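Local coordinates for protein pelota homolog (Archaeoglobus fulgidus, PDB 3OBY) that may recognise stalled ribosomes and cleave their mRNA, helping to release non-functional ribosomes and clear damaged messages, at residues N127-G139 and F183-K197. Numbering follows the deposited sequence.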
ATOM      1  N   ASN A 127      -0.565  -5.976  -4.298  1.00 47.13           N
ATOM      2  CA  ASN A 127       0.208  -6.574  -5.382  1.00 40.69           C
ATOM      3  C   ASN A 127       1.108  -5.542  -6.050  1.00 30.76           C
ATOM      4  O   ASN A 127       0.683  -4.418  -6.338  1.00 19.05           O
ATOM      5  CB  ASN A 127      -0.725  -7.194  -6.422  1.00 59.60           C
ATOM      6  CG  ASN A 127       0.005  -7.637  -7.680  1.00 75.53           C
ATOM      7  OD1 ASN A 127       0.889  -8.494  -7.636  1.00 88.76           O
ATOM      8  ND2 ASN A 127      -0.368  -7.051  -8.813  1.00 74.60           N
ATOM      9  N   ARG A 128       2.354  -5.942  -6.288  1.00 18.41           N
ATOM     10  CA  ARG A 128       3.350  -5.086  -6.911  1.00 10.45           C
ATOM     11  C   ARG A 128       3.304  -5.276  -8.419  1.00 10.35           C
ATOM     12  O   ARG A 128       3.214  -6.396  -8.912  1.00 22.66           O
ATOM     13  CB  ARG A 128       4.732  -5.455  -6.381  1.00 23.17           C
ATOM     14  CG  ARG A 128       5.537  -4.292  -5.876  1.00 37.56           C
ATOM     15  CD  ARG A 128       5.885  -4.432  -4.397  1.00 50.30           C
ATOM     16  NE  ARG A 128       4.714  -4.385  -3.525  1.00 55.06           N
ATOM     17  CZ  ARG A 128       4.769  -4.159  -2.212  1.00 58.74           C
ATOM     18  NH1 ARG A 128       5.939  -3.954  -1.617  1.00 33.79           N
ATOM     19  NH2 ARG A 128       3.658  -4.141  -1.488  1.00 60.84           N
ATOM     20  N   PRO A 129       3.360  -4.177  -9.175  1.00 12.45           N
ATOM     21  CA  PRO A 129       3.325  -4.232 -10.636  1.00 14.13           C
ATOM     22  C   PRO A 129       4.685  -4.693 -11.144  1.00 12.96           C
ATOM     23  O   PRO A 129       5.675  -4.596 -10.430  1.00 23.58           O
ATOM     24  CB  PRO A 129       3.039  -2.786 -11.013  1.00  5.75           C
ATOM     25  CG  PRO A 129       3.829  -2.047 -10.002  1.00  7.84           C
ATOM     26  CD  PRO A 129       3.503  -2.786  -8.712  1.00 12.39           C
ATOM     27  N   GLU A 130       4.736  -5.201 -12.365  1.00 16.53           N
ATOM     28  CA  GLU A 130       6.005  -5.643 -12.920  1.00 13.90           C
ATOM     29  C   GLU A 130       6.907  -4.417 -13.017  1.00 14.45           C
ATOM     30  O   GLU A 130       6.624  -3.482 -13.774  1.00 21.31           O
ATOM     31  CB  GLU A 130       5.803  -6.260 -14.310  1.00 16.01           C
ATOM     32  CG  GLU A 130       7.071  -6.844 -14.926  1.00 19.30           C
ATOM     33  CD  GLU A 130       7.354  -8.272 -14.483  1.00 32.79           C
ATOM     34  OE1 GLU A 130       7.302  -8.561 -13.264  1.00 39.59           O
ATOM     35  OE2 GLU A 130       7.637  -9.107 -15.368  1.00 13.31           O
ATOM     36  N   ILE A 131       7.993  -4.431 -12.249  1.00  8.58           N
ATOM     37  CA  ILE A 131       8.937  -3.318 -12.224  1.00 13.42           C
ATOM     38  C   ILE A 131      10.277  -3.615 -12.906  1.00 20.41           C
ATOM     39  O   ILE A 131      10.899  -4.648 -12.662  1.00 17.45           O
ATOM     40  CB  ILE A 131       9.249  -2.887 -10.763  1.00  9.22           C
ATOM     41  CG1 ILE A 131       7.960  -2.588  -9.997  1.00  1.99           C
ATOM     42  CG2 ILE A 131      10.130  -1.663 -10.771  1.00  1.00           C
ATOM     43  CD1 ILE A 131       7.087  -1.562 -10.666  1.00 39.61           C
ATOM     44  N   VAL A 132      10.724  -2.695 -13.752  1.00 22.07           N
ATOM     45  CA  VAL A 132      12.005  -2.850 -14.430  1.00 25.37           C
ATOM     46  C   VAL A 132      12.953  -1.719 -14.040  1.00 26.80           C
ATOM     47  O   VAL A 132      12.583  -0.547 -14.037  1.00 30.36           O
ATOM     48  CB  VAL A 132      11.858  -2.855 -15.971  1.00 27.28           C
ATOM     49  CG1 VAL A 132      13.239  -2.754 -16.624  1.00 15.11           C
ATOM     50  CG2 VAL A 132      11.168  -4.130 -16.422  1.00 18.65           C
ATOM     51  N   MET A 133      14.182  -2.084 -13.705  1.00 26.39           N
ATOM     52  CA  MET A 133      15.180  -1.107 -13.324  1.00 24.29           C
ATOM     53  C   MET A 133      16.239  -1.008 -14.410  1.00 35.83           C
ATOM     54  O   MET A 133      16.722  -2.022 -14.917  1.00 40.67           O
ATOM     55  CB  MET A 133      15.823  -1.504 -12.000  1.00 25.70           C
ATOM     56  CG  MET A 133      14.983  -1.184 -10.785  1.00 20.52           C
ATOM     57  SD  MET A 133      15.760  -1.789  -9.295  1.00 32.71           S
ATOM     58  CE  MET A 133      14.344  -2.543  -8.430  1.00  4.87           C
ATOM     59  N   LEU A 134      16.593   0.222 -14.764  1.00 36.77           N
ATOM     60  CA  LEU A 134      17.590   0.479 -15.795  1.00 22.06           C
ATOM     61  C   LEU A 134      18.648   1.461 -15.332  1.00 22.09           C
ATOM     62  O   LEU A 134      18.353   2.627 -15.066  1.00 33.24           O
ATOM     63  CB  LEU A 134      16.925   1.047 -17.045  1.00 18.95           C
ATOM     64  CG  LEU A 134      17.913   1.599 -18.076  1.00 17.54           C
ATOM     65  CD1 LEU A 134      18.485   0.446 -18.874  1.00 27.26           C
ATOM     66  CD2 LEU A 134      17.219   2.580 -19.004  1.00 19.87           C
ATOM     67  N   THR A 135      19.881   0.988 -15.233  1.00 26.20           N
ATOM     68  CA  THR A 135      20.986   1.853 -14.844  1.00 26.86           C
ATOM     69  C   THR A 135      21.668   2.203 -16.154  1.00 26.93           C
ATOM     70  O   THR A 135      21.946   1.319 -16.964  1.00 24.84           O
ATOM     71  CB  THR A 135      21.971   1.129 -13.926  1.00 31.29           C
ATOM     72  OG1 THR A 135      22.313  -0.140 -14.496  1.00 38.71           O
ATOM     73  CG2 THR A 135      21.356   0.925 -12.554  1.00 23.89           C
ATOM     74  N   ILE A 136      21.917   3.487 -16.375  1.00 32.40           N
ATOM     75  CA  ILE A 136      22.531   3.917 -17.621  1.00 39.34           C
ATOM     76  C   ILE A 136      23.550   5.030 -17.443  1.00 44.12           C
ATOM     77  O   ILE A 136      23.405   5.912 -16.594  1.00 35.42           O
ATOM     78  CB  ILE A 136      21.455   4.397 -18.620  1.00 50.43           C
ATOM     79  CG1 ILE A 136      22.057   4.544 -20.019  1.00 62.05           C
ATOM     80  CG2 ILE A 136      20.883   5.732 -18.164  1.00 53.18           C
ATOM     81  CD1 ILE A 136      21.045   4.953 -21.083  1.00 55.12           C
ATOM     82  N   GLU A 137      24.588   4.966 -18.266  1.00 47.03           N
ATOM     83  CA  GLU A 137      25.663   5.942 -18.264  1.00 55.06           C
ATOM     84  C   GLU A 137      26.150   5.953 -19.706  1.00 59.69           C
ATOM     85  O   GLU A 137      25.880   5.011 -20.449  1.00 59.13           O
ATOM     86  CB  GLU A 137      26.785   5.491 -17.330  1.00 53.97           C
ATOM     87  CG  GLU A 137      27.620   4.343 -17.871  1.00 60.81           C
ATOM     88  CD  GLU A 137      28.547   3.755 -16.828  1.00 60.45           C
ATOM     89  OE1 GLU A 137      29.304   4.523 -16.197  1.00 55.11           O
ATOM     90  OE2 GLU A 137      28.519   2.522 -16.641  1.00 55.17           O
ATOM     91  N   GLU A 138      26.857   7.006 -20.102  1.00 67.69           N
ATOM     92  CA  GLU A 138      27.356   7.112 -21.470  1.00 71.98           C
ATOM     93  C   GLU A 138      27.813   5.784 -22.062  1.00 62.96           C
ATOM     94  O   GLU A 138      28.700   5.125 -21.522  1.00 63.51           O
ATOM     95  CB  GLU A 138      28.513   8.113 -21.552  1.00 90.06           C
ATOM     96  CG  GLU A 138      28.096   9.573 -21.644  1.00112.56           C
ATOM     97  CD  GLU A 138      29.234  10.469 -22.115  1.00126.99           C
ATOM     98  OE1 GLU A 138      30.280  10.515 -21.432  1.00133.15           O
ATOM     99  OE2 GLU A 138      29.085  11.122 -23.171  1.00130.92           O
ATOM    100  N   GLY A 139      27.186   5.402 -23.171  1.00 58.29           N
ATOM    101  CA  GLY A 139      27.534   4.174 -23.864  1.00 43.07           C
ATOM    102  C   GLY A 139      27.370   2.846 -23.147  1.00 53.34           C
ATOM    103  O   GLY A 139      27.941   1.844 -23.575  1.00 56.13           O
ATOM    104  N   PHE A 183      10.388  -6.280 -23.462  1.00 47.67           N
ATOM    105  CA  PHE A 183      10.371  -7.096 -22.241  1.00 47.97           C
ATOM    106  C   PHE A 183       8.989  -7.138 -21.577  1.00 52.18           C
ATOM    107  O   PHE A 183       8.603  -8.155 -20.999  1.00 57.19           O
ATOM    108  CB  PHE A 183      11.411  -6.604 -21.228  1.00 33.55           C
ATOM    109  CG  PHE A 183      11.431  -7.407 -19.951  1.00 41.97           C
ATOM    110  CD1 PHE A 183      11.767  -8.756 -19.970  1.00 44.83           C
ATOM    111  CD2 PHE A 183      11.059  -6.828 -18.734  1.00 44.19           C
ATOM    112  CE1 PHE A 183      11.733  -9.520 -18.797  1.00 49.77           C
ATOM    113  CE2 PHE A 183      11.023  -7.582 -17.556  1.00 34.75           C
ATOM    114  CZ  PHE A 183      11.357  -8.931 -17.589  1.00 40.48           C
ATOM    115  N   ASP A 184       8.259  -6.029 -21.647  1.00 51.38           N
ATOM    116  CA  ASP A 184       6.911  -5.945 -21.085  1.00 45.03           C
ATOM    117  C   ASP A 184       6.872  -5.792 -19.563  1.00 40.23           C
ATOM    118  O   ASP A 184       7.074  -6.747 -18.812  1.00 42.00           O
ATOM    119  CB  ASP A 184       6.099  -7.173 -21.521  1.00 50.99           C
ATOM    120  CG  ASP A 184       4.603  -6.998 -21.315  1.00 68.57           C
ATOM    121  OD1 ASP A 184       3.834  -7.794 -21.892  1.00 76.17           O
ATOM    122  OD2 ASP A 184       4.193  -6.076 -20.577  1.00 80.44           O
ATOM    123  N   PHE A 185       6.601  -4.568 -19.126  1.00 28.69           N
ATOM    124  CA  PHE A 185       6.511  -4.228 -17.714  1.00 28.99           C
ATOM    125  C   PHE A 185       5.615  -2.998 -17.624  1.00 33.81           C
ATOM    126  O   PHE A 185       5.129  -2.508 -18.641  1.00 36.18           O
ATOM    127  CB  PHE A 185       7.884  -3.872 -17.176  1.00 18.65           C
ATOM    128  CG  PHE A 185       8.529  -2.737 -17.902  1.00 23.03           C
ATOM    129  CD1 PHE A 185       9.151  -2.942 -19.123  1.00 22.11           C
ATOM    130  CD2 PHE A 185       8.443  -1.444 -17.402  1.00 28.39           C
ATOM    131  CE1 PHE A 185       9.696  -1.876 -19.825  1.00 42.46           C
ATOM    132  CE2 PHE A 185       8.985  -0.371 -18.096  1.00 30.29           C
ATOM    133  CZ  PHE A 185       9.603  -0.584 -19.316  1.00 36.95           C
ATOM    134  N   LYS A 186       5.393  -2.488 -16.417  1.00 32.63           N
ATOM    135  CA  LYS A 186       4.563  -1.300 -16.291  1.00 33.41           C
ATOM    136  C   LYS A 186       5.310  -0.089 -15.766  1.00 22.17           C
ATOM    137  O   LYS A 186       5.072   1.020 -16.218  1.00 35.10           O
ATOM    138  CB  LYS A 186       3.323  -1.585 -15.437  1.00 31.75           C
ATOM    139  CG  LYS A 186       3.540  -2.525 -14.282  1.00 52.78           C
ATOM    140  CD  LYS A 186       2.208  -3.153 -13.883  1.00 71.17           C
ATOM    141  CE  LYS A 186       1.858  -4.359 -14.744  1.00 72.72           C
ATOM    142  NZ  LYS A 186       2.716  -5.528 -14.412  1.00 52.12           N
ATOM    143  N   TYR A 187       6.224  -0.287 -14.828  1.00 18.22           N
ATOM    144  CA  TYR A 187       6.975   0.842 -14.290  1.00 19.34           C
ATOM    145  C   TYR A 187       8.467   0.685 -14.487  1.00 23.06           C
ATOM    146  O   TYR A 187       9.025  -0.404 -14.316  1.00 25.33           O
ATOM    147  CB  TYR A 187       6.680   1.046 -12.799  1.00 17.72           C
ATOM    148  CG  TYR A 187       5.273   1.499 -12.523  1.00 25.97           C
ATOM    149  CD1 TYR A 187       4.843   2.771 -12.895  1.00 32.09           C
ATOM    150  CD2 TYR A 187       4.357   0.643 -11.922  1.00 27.28           C
ATOM    151  CE1 TYR A 187       3.528   3.176 -12.674  1.00 44.52           C
ATOM    152  CE2 TYR A 187       3.044   1.036 -11.695  1.00 37.13           C
ATOM    153  CZ  TYR A 187       2.636   2.300 -12.074  1.00 38.35           C
ATOM    154  OH  TYR A 187       1.333   2.677 -11.863  1.00 51.84           O
ATOM    155  N   LEU A 188       9.104   1.793 -14.843  1.00 12.73           N
ATOM    156  CA  LEU A 188      10.530   1.817 -15.088  1.00 23.44           C
ATOM    157  C   LEU A 188      11.246   2.750 -14.120  1.00 26.34           C
ATOM    158  O   LEU A 188      10.813   3.880 -13.895  1.00 24.56           O
ATOM    159  CB  LEU A 188      10.799   2.267 -16.533  1.00 11.58           C
ATOM    160  CG  LEU A 188      12.257   2.506 -16.954  1.00 19.40           C
ATOM    161  CD1 LEU A 188      13.018   1.192 -16.951  1.00 24.00           C
ATOM    162  CD2 LEU A 188      12.301   3.140 -18.337  1.00 13.02           C
ATOM    163  N   ILE A 189      12.323   2.254 -13.524  1.00 22.49           N
ATOM    164  CA  ILE A 189      13.134   3.067 -12.636  1.00 29.20           C
ATOM    165  C   ILE A 189      14.387   3.295 -13.470  1.00 29.10           C
ATOM    166  O   ILE A 189      15.026   2.342 -13.904  1.00 24.64           O
ATOM    167  CB  ILE A 189      13.528   2.330 -11.331  1.00 32.04           C
ATOM    168  CG1 ILE A 189      12.309   2.131 -10.430  1.00 27.63           C
ATOM    169  CG2 ILE A 189      14.545   3.153 -10.570  1.00 32.34           C
ATOM    170  CD1 ILE A 189      11.203   1.336 -11.063  1.00 52.72           C
ATOM    171  N   VAL A 190      14.718   4.555 -13.716  1.00 32.53           N
ATOM    172  CA  VAL A 190      15.892   4.906 -14.510  1.00 31.88           C
ATOM    173  C   VAL A 190      16.917   5.607 -13.629  1.00 35.64           C
ATOM    174  O   VAL A 190      16.692   6.731 -13.183  1.00 40.54           O
ATOM    175  CB  VAL A 190      15.497   5.849 -15.659  1.00 29.12           C
ATOM    176  CG1 VAL A 190      16.689   6.138 -16.536  1.00 31.31           C
ATOM    177  CG2 VAL A 190      14.381   5.228 -16.465  1.00 33.12           C
ATOM    178  N   ALA A 191      18.039   4.941 -13.377  1.00 38.61           N
ATOM    179  CA  ALA A 191      19.091   5.511 -12.540  1.00 46.28           C
ATOM    180  C   ALA A 191      20.435   5.448 -13.246  1.00 47.88           C
ATOM    181  O   ALA A 191      20.555   4.843 -14.309  1.00 51.90           O
ATOM    182  CB  ALA A 191      19.167   4.772 -11.213  1.00 39.47           C
ATOM    183  N   GLY A 192      21.444   6.073 -12.642  1.00 51.50           N
ATOM    184  CA  GLY A 192      22.773   6.084 -13.228  1.00 53.64           C
ATOM    185  C   GLY A 192      23.530   7.371 -12.954  1.00 57.85           C
ATOM    186  O   GLY A 192      22.961   8.339 -12.445  1.00 59.55           O
ATOM    187  N   PRO A 193      24.829   7.412 -13.276  1.00 57.25           N
ATOM    188  CA  PRO A 193      25.653   8.602 -13.056  1.00 57.03           C
ATOM    189  C   PRO A 193      25.459   9.682 -14.119  1.00 61.76           C
ATOM    190  O   PRO A 193      25.334   9.382 -15.304  1.00 65.95           O
ATOM    191  CB  PRO A 193      27.066   8.033 -13.079  1.00 60.67           C
ATOM    192  CG  PRO A 193      26.953   6.955 -14.117  1.00 59.22           C
ATOM    193  CD  PRO A 193      25.654   6.278 -13.732  1.00 57.81           C
ATOM    194  N   GLY A 194      25.430  10.930 -13.670  1.00 60.49           N
ATOM    195  CA  GLY A 194      25.307  12.040 -14.570  1.00 64.68           C
ATOM    196  C   GLY A 194      23.933  12.263 -15.138  1.00 70.43           C
ATOM    197  O   GLY A 194      22.885  12.119 -14.482  1.00 75.08           O
ATOM    198  N   PHE A 195      23.941  12.613 -16.409  1.00 72.12           N
ATOM    199  CA  PHE A 195      22.699  12.942 -17.078  1.00 80.91           C
ATOM    200  C   PHE A 195      22.274  11.942 -18.121  1.00 72.65           C
ATOM    201  O   PHE A 195      21.244  12.163 -18.767  1.00 68.49           O
ATOM    202  CB  PHE A 195      22.822  14.307 -17.693  1.00 97.33           C
ATOM    203  CG  PHE A 195      23.174  15.372 -16.715  1.00115.86           C
ATOM    204  CD1 PHE A 195      24.489  15.558 -16.312  1.00123.50           C
ATOM    205  CD2 PHE A 195      22.189  16.213 -16.206  1.00123.60           C
ATOM    206  CE1 PHE A 195      24.821  16.567 -15.417  1.00130.75           C
ATOM    207  CE2 PHE A 195      22.512  17.223 -15.310  1.00127.45           C
ATOM    208  CZ  PHE A 195      23.830  17.401 -14.915  1.00131.18           C
ATOM    209  N   ALA A 196      23.029  10.895 -18.316  1.00 60.24           N
ATOM    210  CA  ALA A 196      22.542   9.990 -19.308  1.00 59.56           C
ATOM    211  C   ALA A 196      21.046   9.594 -19.041  1.00 59.97           C
ATOM    212  O   ALA A 196      20.200   9.548 -19.948  1.00 59.53           O
ATOM    213  CB  ALA A 196      23.398   8.859 -19.322  1.00 57.78           C
ATOM    214  N   LYS A 197      20.761   9.266 -17.786  1.00 51.46           N
ATOM    215  CA  LYS A 197      19.436   8.825 -17.393  1.00 43.07           C
ATOM    216  C   LYS A 197      18.420   9.891 -17.747  1.00 40.53           C
ATOM    217  O   LYS A 197      17.346   9.600 -18.272  1.00 45.63           O
ATOM    218  CB  LYS A 197      19.406   8.527 -15.891  1.00 40.07           C
ATOM    219  CG  LYS A 197      19.924   9.658 -15.026  1.00 50.82           C
ATOM    220  CD  LYS A 197      20.044   9.222 -13.576  1.00 55.83           C
ATOM    221  CE  LYS A 197      20.689  10.299 -12.715  1.00 48.64           C
ATOM    222  NZ  LYS A 197      20.927   9.817 -11.324  1.00 35.92           N
TER
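Val132 sits over one face of the Phe185 ring, crossing it at about a right angle: its CB, offset toward the rim, lies 4.0 Å from the ring centroid, 18° off the normal, a CH-pi contact. The ring can take that place because chi1 of Phe185, 58°, sets CG between the backbone N and the carbonyl carbon. Val132 CG2 also meets the edge of the Phe183 ring, 3.6 Å from CD2, while its other methyl, CG1, faces CD1 of Leu188. A leucine in place of Phe185 would probably lose the ring face and leave a gap beside Val132 CB and CG2.

Beneath this tight cluster, buried strands 131-137 and 187-191 run parallel, their directions 19° apart. Val132 bonds both ways, its N to Tyr187 O and its O to Ile189 N, each at 2.9 Å, and Leu134 repeats the pattern with Ile189 and Ala191. On the reverse face Met133 CG lies alongside Ile189 CB, with Met133 packing on Phe228, Ile231 and Leu232 of helix 224-233. Ile136 is buried against the start of helix 196-207, its CG2 3.5 Å from Lys197 CA.

The solvent side is looser. Exposed Lys186 gives its backbone N to Glu130 O at 3.1 Å, whereas the Glu130 carboxylate turns to Arg147; Glu137 and Pro193 are partly exposed. Strand 140-147 flanks 131-137 antiparallel and 215-217 continues the parallel side, giving the mixed sheet, order 3-2-1-4-5, of the alpha/beta central domain of the eRF1/Pelota family.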